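Local coordinates for protein dITP/XTP pyrophosphatase (Coxiella burnetii, PDB 3TQU) that probably hydrolyses the non-canonical purine nucleotides XTP, dITP and ITP to their monophosphates and diphosphate, with magnesium as cofactor, cleansing the nucleotide pool, at residues A119-L127 with H185-L193; R152-P161 with T171-K180. All blocks are in the same frame, centred on the assembly; numbering follows the deposited sequence.

Interaction 1 (A119-L127 with H185-L193)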
ATOM      1  N   ALA A 119       6.636   5.647 -19.488  1.00 13.20           N
ATOM      2  CA  ALA A 119       7.187   5.786 -18.150  1.00 15.04           C
ATOM      3  C   ALA A 119       6.138   6.366 -17.212  1.00 15.27           C
ATOM      4  O   ALA A 119       5.132   6.911 -17.656  1.00 14.88           O
ATOM      5  CB  ALA A 119       8.428   6.667 -18.174  1.00 14.36           C
ATOM      6  N   SER A 120       6.378   6.237 -15.913  1.00 14.24           N
ATOM      7  CA  SER A 120       5.467   6.775 -14.916  1.00 14.03           C
ATOM      8  C   SER A 120       6.240   7.258 -13.701  1.00 13.43           C
ATOM      9  O   SER A 120       7.244   6.651 -13.315  1.00 13.65           O
ATOM     10  CB  SER A 120       4.453   5.714 -14.483  1.00 18.00           C
ATOM     11  OG  SER A 120       3.768   5.179 -15.599  1.00 21.24           O
ATOM     12  N   PHE A 121       5.784   8.365 -13.123  1.00 11.91           N
ATOM     13  CA  PHE A 121       6.250   8.805 -11.815  1.00 14.32           C
ATOM     14  C   PHE A 121       5.295   8.245 -10.772  1.00 14.21           C
ATOM     15  O   PHE A 121       4.080   8.243 -10.983  1.00  9.53           O
ATOM     16  CB  PHE A 121       6.232  10.330 -11.713  1.00  7.16           C
ATOM     17  CG  PHE A 121       7.526  10.988 -12.094  1.00 10.02           C
ATOM     18  CD1 PHE A 121       8.696  10.688 -11.417  1.00 14.59           C
ATOM     19  CD2 PHE A 121       7.562  11.936 -13.103  1.00 13.56           C
ATOM     20  CE1 PHE A 121       9.888  11.303 -11.759  1.00 16.82           C
ATOM     21  CE2 PHE A 121       8.753  12.558 -13.448  1.00 16.38           C
ATOM     22  CZ  PHE A 121       9.915  12.238 -12.774  1.00 19.11           C
ATOM     23  N   HIS A 122       5.841   7.786  -9.650  1.00 10.46           N
ATOM     24  CA  HIS A 122       5.024   7.254  -8.567  1.00  9.52           C
ATOM     25  C   HIS A 122       5.320   7.979  -7.268  1.00 10.21           C
ATOM     26  O   HIS A 122       6.478   8.269  -6.959  1.00 10.33           O
ATOM     27  CB  HIS A 122       5.291   5.760  -8.367  1.00  9.42           C
ATOM     28  CG  HIS A 122       4.910   4.916  -9.539  1.00 12.46           C
ATOM     29  ND1 HIS A 122       3.730   4.205  -9.591  1.00 13.84           N
ATOM     30  CD2 HIS A 122       5.550   4.670 -10.706  1.00 15.48           C
ATOM     31  CE1 HIS A 122       3.662   3.555 -10.739  1.00 18.00           C
ATOM     32  NE2 HIS A 122       4.754   3.819 -11.434  1.00 19.22           N
ATOM     33  N   CYS A 123       4.270   8.264  -6.504  1.00 10.31           N
ATOM     34  CA  CYS A 123       4.430   8.763  -5.147  1.00  8.77           C
ATOM     35  C   CYS A 123       3.555   7.952  -4.206  1.00 10.79           C
ATOM     36  O   CYS A 123       2.333   7.908  -4.365  1.00 13.06           O
ATOM     37  CB  CYS A 123       4.051  10.238  -5.049  1.00  8.83           C
ATOM     38  SG  CYS A 123       4.088  10.868  -3.350  1.00 12.98           S
ATOM     39  N   VAL A 124       4.181   7.307  -3.229  1.00  8.65           N
ATOM     40  CA  VAL A 124       3.439   6.521  -2.256  1.00 10.33           C
ATOM     41  C   VAL A 124       3.628   7.133  -0.882  1.00 12.41           C
ATOM     42  O   VAL A 124       4.753   7.257  -0.397  1.00 10.37           O
ATOM     43  CB  VAL A 124       3.898   5.051  -2.229  1.00 13.16           C
ATOM     44  CG1 VAL A 124       3.073   4.252  -1.210  1.00 13.37           C
ATOM     45  CG2 VAL A 124       3.784   4.432  -3.614  1.00 13.28           C
ATOM     46  N   ILE A 125       2.516   7.523  -0.271  1.00 10.77           N
ATOM     47  CA  ILE A 125       2.514   8.107   1.059  1.00  9.92           C
ATOM     48  C   ILE A 125       1.988   7.080   2.047  1.00 10.86           C
ATOM     49  O   ILE A 125       0.988   6.407   1.784  1.00 11.35           O
ATOM     50  CB  ILE A 125       1.619   9.367   1.102  1.00 10.36           C
ATOM     51  CG1 ILE A 125       2.193  10.448   0.187  1.00 11.45           C
ATOM     52  CG2 ILE A 125       1.471   9.887   2.529  1.00  9.38           C
ATOM     53  CD1 ILE A 125       1.328  11.690   0.075  1.00 15.80           C
ATOM     54  N   ALA A 126       2.673   6.944   3.174  1.00 10.15           N
ATOM     55  CA  ALA A 126       2.197   6.084   4.246  1.00 10.06           C
ATOM     56  C   ALA A 126       2.003   6.907   5.508  1.00 10.84           C
ATOM     57  O   ALA A 126       2.890   7.657   5.910  1.00 13.43           O
ATOM     58  CB  ALA A 126       3.170   4.938   4.495  1.00  8.93           C
ATOM     59  N   LEU A 127       0.829   6.777   6.115  1.00 12.63           N
ATOM     60  CA  LEU A 127       0.542   7.426   7.389  1.00 10.84           C
ATOM     61  C   LEU A 127       0.283   6.368   8.455  1.00 13.45           C
ATOM     62  O   LEU A 127      -0.656   5.578   8.339  1.00 14.89           O
ATOM     63  CB  LEU A 127      -0.675   8.344   7.254  1.00 12.50           C
ATOM     64  CG  LEU A 127      -1.171   9.005   8.539  1.00 15.55           C
ATOM     65  CD1 LEU A 127      -0.034   9.741   9.227  1.00 15.87           C
ATOM     66  CD2 LEU A 127      -2.342   9.942   8.256  1.00 17.74           C
ATOM     67  N   HIS A 185       2.433  13.111  -9.727  1.00 13.91           N
ATOM     68  CA  HIS A 185       2.269  11.950  -8.872  1.00 14.28           C
ATOM     69  C   HIS A 185       2.142  12.374  -7.414  1.00 11.82           C
ATOM     70  O   HIS A 185       1.361  11.796  -6.655  1.00  9.70           O
ATOM     71  CB  HIS A 185       3.449  10.994  -9.058  1.00 15.19           C
ATOM     72  CG  HIS A 185       4.789  11.653  -8.934  1.00 12.45           C
ATOM     73  ND1 HIS A 185       5.156  12.744  -9.692  1.00 11.33           N
ATOM     74  CD2 HIS A 185       5.855  11.364  -8.150  1.00  9.55           C
ATOM     75  CE1 HIS A 185       6.388  13.101  -9.378  1.00 15.77           C
ATOM     76  NE2 HIS A 185       6.836  12.280  -8.444  1.00 14.14           N
ATOM     77  N   ARG A 186       2.910  13.389  -7.023  1.00 11.33           N
ATOM     78  CA  ARG A 186       2.814  13.924  -5.670  1.00 14.42           C
ATOM     79  C   ARG A 186       1.481  14.629  -5.459  1.00 15.57           C
ATOM     80  O   ARG A 186       0.816  14.422  -4.445  1.00 14.33           O
ATOM     81  CB  ARG A 186       3.966  14.887  -5.373  1.00 18.52           C
ATOM     82  CG  ARG A 186       5.300  14.209  -5.111  1.00 24.39           C
ATOM     83  CD  ARG A 186       6.322  15.204  -4.567  1.00 25.70           C
ATOM     84  NE  ARG A 186       5.777  15.990  -3.462  1.00 27.29           N
ATOM     85  CZ  ARG A 186       5.684  15.562  -2.205  1.00 29.10           C
ATOM     86  NH1 ARG A 186       6.098  14.345  -1.877  1.00 25.51           N
ATOM     87  NH2 ARG A 186       5.172  16.353  -1.270  1.00 31.39           N
ATOM     88  N   GLY A 187       1.094  15.466  -6.417  1.00 14.65           N
ATOM     89  CA  GLY A 187      -0.179  16.158  -6.339  1.00 14.86           C
ATOM     90  C   GLY A 187      -1.338  15.196  -6.136  1.00 14.90           C
ATOM     91  O   GLY A 187      -2.221  15.440  -5.315  1.00 11.45           O
ATOM     92  N   GLN A 188      -1.333  14.097  -6.885  1.00 14.04           N
ATOM     93  CA  GLN A 188      -2.407  13.109  -6.799  1.00 12.76           C
ATOM     94  C   GLN A 188      -2.398  12.377  -5.457  1.00 16.29           C
ATOM     95  O   GLN A 188      -3.445  12.184  -4.838  1.00 16.45           O
ATOM     96  CB  GLN A 188      -2.325  12.117  -7.966  1.00 11.13           C
ATOM     97  CG  GLN A 188      -2.597  12.750  -9.324  1.00 11.75           C
ATOM     98  CD  GLN A 188      -2.370  11.799 -10.485  1.00 14.95           C
ATOM     99  OE1 GLN A 188      -3.134  10.857 -10.693  1.00 19.45           O
ATOM    100  NE2 GLN A 188      -1.318  12.048 -11.254  1.00 15.31           N
ATOM    101  N   ALA A 189      -1.217  11.973  -5.005  1.00 13.15           N
ATOM    102  CA  ALA A 189      -1.098  11.338  -3.701  1.00 10.61           C
ATOM    103  C   ALA A 189      -1.610  12.282  -2.614  1.00 12.12           C
ATOM    104  O   ALA A 189      -2.387  11.883  -1.743  1.00 10.24           O
ATOM    105  CB  ALA A 189       0.345  10.939  -3.431  1.00 10.49           C
ATOM    106  N   LEU A 190      -1.185  13.541  -2.680  1.00 11.80           N
ATOM    107  CA  LEU A 190      -1.566  14.526  -1.675  1.00 11.21           C
ATOM    108  C   LEU A 190      -3.073  14.781  -1.651  1.00 15.41           C
ATOM    109  O   LEU A 190      -3.658  14.969  -0.583  1.00 15.63           O
ATOM    110  CB  LEU A 190      -0.801  15.837  -1.880  1.00 11.62           C
ATOM    111  CG  LEU A 190       0.689  15.803  -1.537  1.00 13.29           C
ATOM    112  CD1 LEU A 190       1.360  17.128  -1.865  1.00 14.65           C
ATOM    113  CD2 LEU A 190       0.879  15.462  -0.071  1.00 11.60           C
ATOM    114  N   GLU A 191      -3.702  14.787  -2.821  1.00 16.09           N
ATOM    115  CA  GLU A 191      -5.144  14.998  -2.881  1.00 19.48           C
ATOM    116  C   GLU A 191      -5.899  13.803  -2.297  1.00 17.24           C
ATOM    117  O   GLU A 191      -6.929  13.975  -1.650  1.00 16.55           O
ATOM    118  CB  GLU A 191      -5.610  15.321  -4.306  1.00 26.51           C
ATOM    119  CG  GLU A 191      -5.338  14.245  -5.339  1.00 34.85           C
ATOM    120  CD  GLU A 191      -6.487  13.263  -5.495  1.00 43.14           C
ATOM    121  OE1 GLU A 191      -6.353  12.322  -6.305  1.00 42.93           O
ATOM    122  OE2 GLU A 191      -7.524  13.432  -4.816  1.00 46.55           O
ATOM    123  N   GLN A 192      -5.373  12.599  -2.513  1.00 18.55           N
ATOM    124  CA  GLN A 192      -5.938  11.392  -1.912  1.00 16.53           C
ATOM    125  C   GLN A 192      -5.845  11.482  -0.393  1.00 13.70           C
ATOM    126  O   GLN A 192      -6.801  11.170   0.320  1.00 10.26           O
ATOM    127  CB  GLN A 192      -5.191  10.145  -2.394  1.00 19.35           C
ATOM    128  CG  GLN A 192      -5.262   9.891  -3.895  1.00 22.97           C
ATOM    129  CD  GLN A 192      -4.398   8.717  -4.320  1.00 25.68           C
ATOM    130  OE1 GLN A 192      -4.064   7.854  -3.508  1.00 26.27           O
ATOM    131  NE2 GLN A 192      -4.025   8.683  -5.594  1.00 23.52           N
ATOM    132  N   LEU A 193      -4.681  11.907   0.090  1.00 13.24           N
ATOM    133  CA  LEU A 193      -4.447  12.102   1.517  1.00 13.52           C
ATOM    134  C   LEU A 193      -5.390  13.153   2.103  1.00 17.53           C
ATOM    135  O   LEU A 193      -5.977  12.949   3.167  1.00 20.61           O
ATOM    136  CB  LEU A 193      -2.994  12.519   1.770  1.00 14.42           C
ATOM    137  CG  LEU A 193      -2.614  12.788   3.229  1.00 14.49           C
ATOM    138  CD1 LEU A 193      -2.633  11.495   4.027  1.00 13.55           C
ATOM    139  CD2 LEU A 193      -1.248  13.447   3.315  1.00 16.74           C
TER
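Residues 185-193, the first turns of a helix, lie along strand 119-127 with the axes 7.2 Å apart at closest and their N-to-C directions 30° apart, so Phe121, Cys123 and Ile125, pointing from one face of the strand, meet the helix in turn. At the amino end the rings of Phe121 and His185 form an offset stack, centroids 4.6 Å apart and planes at 12°. The slip is large enough that the benzylic CB of Phe121 sits over the imidazole centre as a CH-pi contact, 3.4 Å from the centroid. With CG of His185 set between its backbone N and carbonyl carbon (chi1 51°), the ring is swung across the strand to face CB of Phe121, and CD2 comes 3.4 Å from His122 O near the ring plane. ND1, buried here, has no polar partner in the model.

Cys123 fills the middle: its CB lies against His185 O, and SG rests 3.7 Å from CB of Ala189, with CG of Arg186 close by. Farther along, CD1 of Ile125 tips onto CB of Ala189 and, at 3.8 Å, onto CD2 of Leu190, the side chains of Ile125 and Leu190 crossing at about a right angle. The guanidinium of Arg186 leaves this apolar seam for a salt bridge with Glu19. This is a helix packed on the central sheet of the HAM1 fold, its first turn carrying His185 and Arg186 to the predicted substrate site.

Interaction 2 (R152-P161 with T171-K180)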
ATOM      1  N   ARG A 152      14.566  18.933 -21.738  1.00 24.02           N
ATOM      2  CA  ARG A 152      13.949  20.216 -22.067  1.00 22.74           C
ATOM      3  C   ARG A 152      13.246  20.793 -20.843  1.00 16.51           C
ATOM      4  O   ARG A 152      12.603  20.064 -20.095  1.00 13.25           O
ATOM      5  CB  ARG A 152      12.933  20.054 -23.201  1.00 25.71           C
ATOM      6  CG  ARG A 152      13.520  20.127 -24.597  1.00 32.63           C
ATOM      7  CD  ARG A 152      12.430  20.156 -25.661  1.00 35.96           C
ATOM      8  NE  ARG A 152      11.782  18.858 -25.840  1.00 38.25           N
ATOM      9  CZ  ARG A 152      10.559  18.559 -25.414  1.00 34.60           C
ATOM     10  NH1 ARG A 152       9.827  19.466 -24.780  1.00 32.12           N
ATOM     11  NH2 ARG A 152      10.063  17.347 -25.628  1.00 31.24           N
ATOM     12  N   GLY A 153      13.359  22.103 -20.641  1.00 17.75           N
ATOM     13  CA  GLY A 153      12.651  22.749 -19.548  1.00 18.70           C
ATOM     14  C   GLY A 153      13.555  23.282 -18.454  1.00 22.16           C
ATOM     15  O   GLY A 153      14.587  22.686 -18.145  1.00 19.69           O
ATOM     16  N   LYS A 154      13.148  24.398 -17.854  1.00 21.51           N
ATOM     17  CA  LYS A 154      13.974  25.111 -16.883  1.00 20.48           C
ATOM     18  C   LYS A 154      13.535  24.871 -15.441  1.00 18.07           C
ATOM     19  O   LYS A 154      14.260  25.206 -14.505  1.00 20.58           O
ATOM     20  CB  LYS A 154      13.935  26.612 -17.180  1.00 21.41           C
ATOM     21  CG  LYS A 154      12.573  27.240 -16.927  1.00 21.83           C
ATOM     22  CD  LYS A 154      12.473  28.642 -17.505  1.00 25.30           C
ATOM     23  CE  LYS A 154      11.100  29.241 -17.223  1.00 25.97           C
ATOM     24  NZ  LYS A 154      10.863  30.501 -17.978  1.00 24.86           N
ATOM     25  N   ASN A 155      12.351  24.296 -15.259  1.00 14.44           N
ATOM     26  CA  ASN A 155      11.798  24.115 -13.918  1.00 17.31           C
ATOM     27  C   ASN A 155      11.987  22.715 -13.333  1.00 16.87           C
ATOM     28  O   ASN A 155      12.483  21.807 -13.997  1.00 19.77           O
ATOM     29  CB  ASN A 155      10.314  24.489 -13.900  1.00 20.28           C
ATOM     30  CG  ASN A 155      10.074  25.931 -14.295  1.00 22.15           C
ATOM     31  OD1 ASN A 155      10.840  26.823 -13.928  1.00 23.33           O
ATOM     32  ND2 ASN A 155       9.010  26.167 -15.053  1.00 21.93           N
ATOM     33  N   GLY A 156      11.587  22.553 -12.077  1.00 15.77           N
ATOM     34  CA  GLY A 156      11.595  21.252 -11.437  1.00 19.10           C
ATOM     35  C   GLY A 156      12.981  20.762 -11.073  1.00 19.25           C
ATOM     36  O   GLY A 156      13.901  21.554 -10.872  1.00 19.65           O
ATOM     37  N   PHE A 157      13.124  19.442 -10.990  1.00 15.96           N
ATOM     38  CA  PHE A 157      14.375  18.816 -10.580  1.00 14.27           C
ATOM     39  C   PHE A 157      14.403  17.376 -11.064  1.00 14.55           C
ATOM     40  O   PHE A 157      13.422  16.881 -11.618  1.00 13.07           O
ATOM     41  CB  PHE A 157      14.505  18.837  -9.056  1.00 12.41           C
ATOM     42  CG  PHE A 157      13.445  18.039  -8.349  1.00 15.44           C
ATOM     43  CD1 PHE A 157      13.649  16.701  -8.046  1.00 17.16           C
ATOM     44  CD2 PHE A 157      12.238  18.623  -7.999  1.00 16.17           C
ATOM     45  CE1 PHE A 157      12.671  15.963  -7.402  1.00 18.26           C
ATOM     46  CE2 PHE A 157      11.257  17.891  -7.357  1.00 18.46           C
ATOM     47  CZ  PHE A 157      11.473  16.560  -7.056  1.00 17.94           C
ATOM     48  N   GLY A 158      15.526  16.702 -10.846  1.00 14.66           N
ATOM     49  CA  GLY A 158      15.636  15.296 -11.183  1.00 11.96           C
ATOM     50  C   GLY A 158      15.339  15.010 -12.642  1.00 14.35           C
ATOM     51  O   GLY A 158      15.868  15.674 -13.536  1.00 14.72           O
ATOM     52  N   TYR A 159      14.482  14.020 -12.878  1.00 11.85           N
ATOM     53  CA  TYR A 159      14.192  13.551 -14.229  1.00 14.49           C
ATOM     54  C   TYR A 159      13.161  14.410 -14.960  1.00 12.45           C
ATOM     55  O   TYR A 159      12.786  14.102 -16.088  1.00 12.68           O
ATOM     56  CB  TYR A 159      13.718  12.096 -14.197  1.00 13.26           C
ATOM     57  CG  TYR A 159      14.739  11.118 -13.661  1.00 14.25           C
ATOM     58  CD1 TYR A 159      15.852  10.761 -14.413  1.00 15.33           C
ATOM     59  CD2 TYR A 159      14.586  10.539 -12.407  1.00 14.73           C
ATOM     60  CE1 TYR A 159      16.791   9.864 -13.926  1.00 13.95           C
ATOM     61  CE2 TYR A 159      15.517   9.638 -11.914  1.00 13.47           C
ATOM     62  CZ  TYR A 159      16.616   9.305 -12.677  1.00 15.05           C
ATOM     63  OH  TYR A 159      17.542   8.410 -12.187  1.00 17.67           O
ATOM     64  N   ASP A 160      12.712  15.484 -14.320  1.00 12.79           N
ATOM     65  CA  ASP A 160      11.696  16.355 -14.912  1.00 14.69           C
ATOM     66  C   ASP A 160      11.963  16.758 -16.369  1.00 15.45           C
ATOM     67  O   ASP A 160      11.038  16.762 -17.184  1.00 14.48           O
ATOM     68  CB  ASP A 160      11.464  17.599 -14.047  1.00 14.43           C
ATOM     69  CG  ASP A 160      10.646  17.300 -12.806  1.00 16.70           C
ATOM     70  OD1 ASP A 160      10.078  16.190 -12.723  1.00 14.24           O
ATOM     71  OD2 ASP A 160      10.559  18.179 -11.921  1.00 16.84           O
ATOM     72  N   PRO A 161      13.221  17.100 -16.705  1.00 15.77           N
ATOM     73  CA  PRO A 161      13.528  17.536 -18.074  1.00 16.83           C
ATOM     74  C   PRO A 161      13.285  16.480 -19.160  1.00 18.46           C
ATOM     75  O   PRO A 161      13.121  16.857 -20.319  1.00 19.19           O
ATOM     76  CB  PRO A 161      15.019  17.891 -18.004  1.00 17.37           C
ATOM     77  CG  PRO A 161      15.256  18.229 -16.571  1.00 15.82           C
ATOM     78  CD  PRO A 161      14.371  17.287 -15.803  1.00 17.11           C
ATOM     79  N   THR A 171       7.373  18.775 -21.348  1.00 10.69           N
ATOM     80  CA  THR A 171       7.999  17.962 -20.311  1.00  9.30           C
ATOM     81  C   THR A 171       7.628  18.535 -18.950  1.00 11.06           C
ATOM     82  O   THR A 171       7.122  19.650 -18.862  1.00 12.89           O
ATOM     83  CB  THR A 171       9.534  17.927 -20.441  1.00 13.23           C
ATOM     84  OG1 THR A 171      10.071  19.222 -20.141  1.00 13.39           O
ATOM     85  CG2 THR A 171       9.947  17.506 -21.844  1.00 17.11           C
ATOM     86  N   ALA A 172       7.877  17.771 -17.891  1.00 10.10           N
ATOM     87  CA  ALA A 172       7.573  18.225 -16.538  1.00  9.94           C
ATOM     88  C   ALA A 172       8.347  19.491 -16.190  1.00 11.87           C
ATOM     89  O   ALA A 172       7.863  20.339 -15.440  1.00 12.79           O
ATOM     90  CB  ALA A 172       7.879  17.128 -15.527  1.00 10.59           C
ATOM     91  N   ALA A 173       9.553  19.611 -16.732  1.00 10.07           N
ATOM     92  CA  ALA A 173      10.407  20.760 -16.450  1.00 13.39           C
ATOM     93  C   ALA A 173       9.943  22.002 -17.209  1.00 18.31           C
ATOM     94  O   ALA A 173      10.311  23.123 -16.855  1.00 16.62           O
ATOM     95  CB  ALA A 173      11.855  20.440 -16.788  1.00 13.54           C
ATOM     96  N   GLU A 174       9.144  21.796 -18.253  1.00 16.31           N
ATOM     97  CA  GLU A 174       8.601  22.905 -19.032  1.00 14.75           C
ATOM     98  C   GLU A 174       7.344  23.487 -18.400  1.00 14.20           C
ATOM     99  O   GLU A 174       6.976  24.628 -18.669  1.00 14.55           O
ATOM    100  CB  GLU A 174       8.293  22.470 -20.467  1.00 12.87           C
ATOM    101  CG  GLU A 174       9.511  22.384 -21.364  1.00 13.01           C
ATOM    102  CD  GLU A 174       9.153  22.059 -22.801  1.00 16.85           C
ATOM    103  OE1 GLU A 174       8.430  21.067 -23.029  1.00 18.67           O
ATOM    104  OE2 GLU A 174       9.592  22.801 -23.703  1.00 18.32           O
ATOM    105  N   LEU A 175       6.678  22.696 -17.570  1.00 12.32           N
ATOM    106  CA  LEU A 175       5.471  23.162 -16.900  1.00 17.77           C
ATOM    107  C   LEU A 175       5.792  24.226 -15.853  1.00 17.84           C
ATOM    108  O   LEU A 175       6.858  24.199 -15.234  1.00 17.55           O
ATOM    109  CB  LEU A 175       4.747  21.992 -16.229  1.00 15.66           C
ATOM    110  CG  LEU A 175       4.223  20.872 -17.130  1.00 13.83           C
ATOM    111  CD1 LEU A 175       3.617  19.756 -16.289  1.00  9.40           C
ATOM    112  CD2 LEU A 175       3.207  21.416 -18.127  1.00 14.87           C
ATOM    113  N   ASP A 176       4.872  25.166 -15.659  1.00 18.08           N
ATOM    114  CA  ASP A 176       4.949  26.053 -14.508  1.00 25.82           C
ATOM    115  C   ASP A 176       4.862  25.199 -13.248  1.00 26.35           C
ATOM    116  O   ASP A 176       4.127  24.213 -13.218  1.00 26.37           O
ATOM    117  CB  ASP A 176       3.812  27.077 -14.523  1.00 29.02           C
ATOM    118  CG  ASP A 176       4.013  28.161 -15.565  1.00 31.85           C
ATOM    119  OD1 ASP A 176       5.176  28.412 -15.946  1.00 29.48           O
ATOM    120  OD2 ASP A 176       3.008  28.767 -15.997  1.00 34.51           O
ATOM    121  N   PRO A 177       5.622  25.568 -12.208  1.00 27.44           N
ATOM    122  CA  PRO A 177       5.651  24.817 -10.949  1.00 25.68           C
ATOM    123  C   PRO A 177       4.259  24.488 -10.416  1.00 23.84           C
ATOM    124  O   PRO A 177       4.004  23.340 -10.053  1.00 23.90           O
ATOM    125  CB  PRO A 177       6.372  25.773 -10.000  1.00 28.82           C
ATOM    126  CG  PRO A 177       7.292  26.530 -10.892  1.00 28.62           C
ATOM    127  CD  PRO A 177       6.544  26.716 -12.184  1.00 29.15           C
ATOM    128  N   GLN A 178       3.371  25.476 -10.378  1.00 23.79           N
ATOM    129  CA  GLN A 178       2.028  25.264  -9.846  1.00 23.28           C
ATOM    130  C   GLN A 178       1.265  24.210 -10.640  1.00 20.52           C
ATOM    131  O   GLN A 178       0.547  23.388 -10.067  1.00 20.72           O
ATOM    132  CB  GLN A 178       1.236  26.572  -9.828  1.00 30.69           C
ATOM    133  CG  GLN A 178       1.780  27.619  -8.876  1.00 37.45           C
ATOM    134  CD  GLN A 178       0.916  28.864  -8.836  1.00 42.76           C
ATOM    135  OE1 GLN A 178      -0.255  28.833  -9.214  1.00 44.24           O
ATOM    136  NE2 GLN A 178       1.493  29.969  -8.382  1.00 45.05           N
ATOM    137  N   GLU A 179       1.418  24.237 -11.960  1.00 15.59           N
ATOM    138  CA  GLU A 179       0.707  23.289 -12.806  1.00 17.04           C
ATOM    139  C   GLU A 179       1.246  21.877 -12.621  1.00 13.23           C
ATOM    140  O   GLU A 179       0.478  20.920 -12.591  1.00 16.17           O
ATOM    141  CB  GLU A 179       0.770  23.695 -14.279  1.00 20.72           C
ATOM    142  CG  GLU A 179       0.087  22.709 -15.220  1.00 23.91           C
ATOM    143  CD  GLU A 179      -1.412  22.594 -14.982  1.00 28.94           C
ATOM    144  OE1 GLU A 179      -1.946  23.336 -14.133  1.00 29.73           O
ATOM    145  OE2 GLU A 179      -2.059  21.760 -15.651  1.00 32.78           O
ATOM    146  N   LYS A 180       2.564  21.755 -12.494  1.00 13.45           N
ATOM    147  CA  LYS A 180       3.178  20.455 -12.242  1.00 16.10           C
ATOM    148  C   LYS A 180       2.700  19.894 -10.910  1.00 13.00           C
ATOM    149  O   LYS A 180       2.336  18.723 -10.816  1.00 15.41           O
ATOM    150  CB  LYS A 180       4.706  20.554 -12.233  1.00 18.40           C
ATOM    151  CG  LYS A 180       5.384  19.225 -11.922  1.00 18.80           C
ATOM    152  CD  LYS A 180       6.756  19.397 -11.294  1.00 18.88           C
ATOM    153  CE  LYS A 180       7.287  18.061 -10.807  1.00 17.58           C
ATOM    154  NZ  LYS A 180       8.578  18.184 -10.080  1.00 14.87           N
TER
HETATM  155  O   HOH W   1       7.841  28.370 -16.435  1.00 27.05           O
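Two salt bridges join 152-161 to 171-180. Extended Lys180 brings NZ 2.7 Å from OD2 of Asp160, on the syn side of the carboxylate. The same OD2 takes the backbone N of Phe157 from above its plane at 3.0 Å, so two donors fix the carboxylate and tie it across the type II' turn Phe157-Asp160. At the other end, NH1 of Arg152 meets OE1 of Glu174 at 2.8 Å, the guanidinium edge toward a carboxylate turned 65° from it. The anti lone pair of that OE1 receives Thr171 N, while the methyl CG2 of Thr171 lies over the guanidinium face.

Four more hydrogen bonds cross over, one weak. Thr171 OG1, held between backbone N and carbonyl carbon (chi1 68°), donates to Arg152 O at 2.7 Å from above the carbonyl plane. Asn155 N reaches a lone pair of Ala173 O at 2.8 Å, and Asn155 ND2 gives a bond to Leu175 O at 2.9 Å; a water links this amide nitrogen to Asp176 OD1. The weak one runs from Ala173 N to Asp160 O.

CB of Ala173 is tucked among Arg152 O, Asn155 O and Pro161, and CA of Gly153 lies 3.6 Å from CG of Glu174. Trp143 of strand 137-147 touches Ala172, Leu175 and Lys180. Helix 98-112 backs Phe157, Tyr159 and Pro161, and Lys180, predicted like residues 157-160 to bind substrate, reaches them from helix 177-183.

In the fold
From the N terminus, strand 119-127 comes first, in the middle of the sheet, and the chain then passes through strand 137-147 into loop 152-161. Interaction 2 closes a short loop of nine residues, containing strand 163-165, and joins the loop before that strand to the approach and start of helix 177-183. Helix 185-199 follows directly, and interaction 1 closes the much longer loop that holds all of interaction 2 within it. Their centres are about 17 Å apart, yet they touch where the Phe121 ring packs on Asp160 and Tyr159. Together they bring the predicted substrate-binding residues 157-160, Lys180, His185 and Arg186 to one region beside the central sheet.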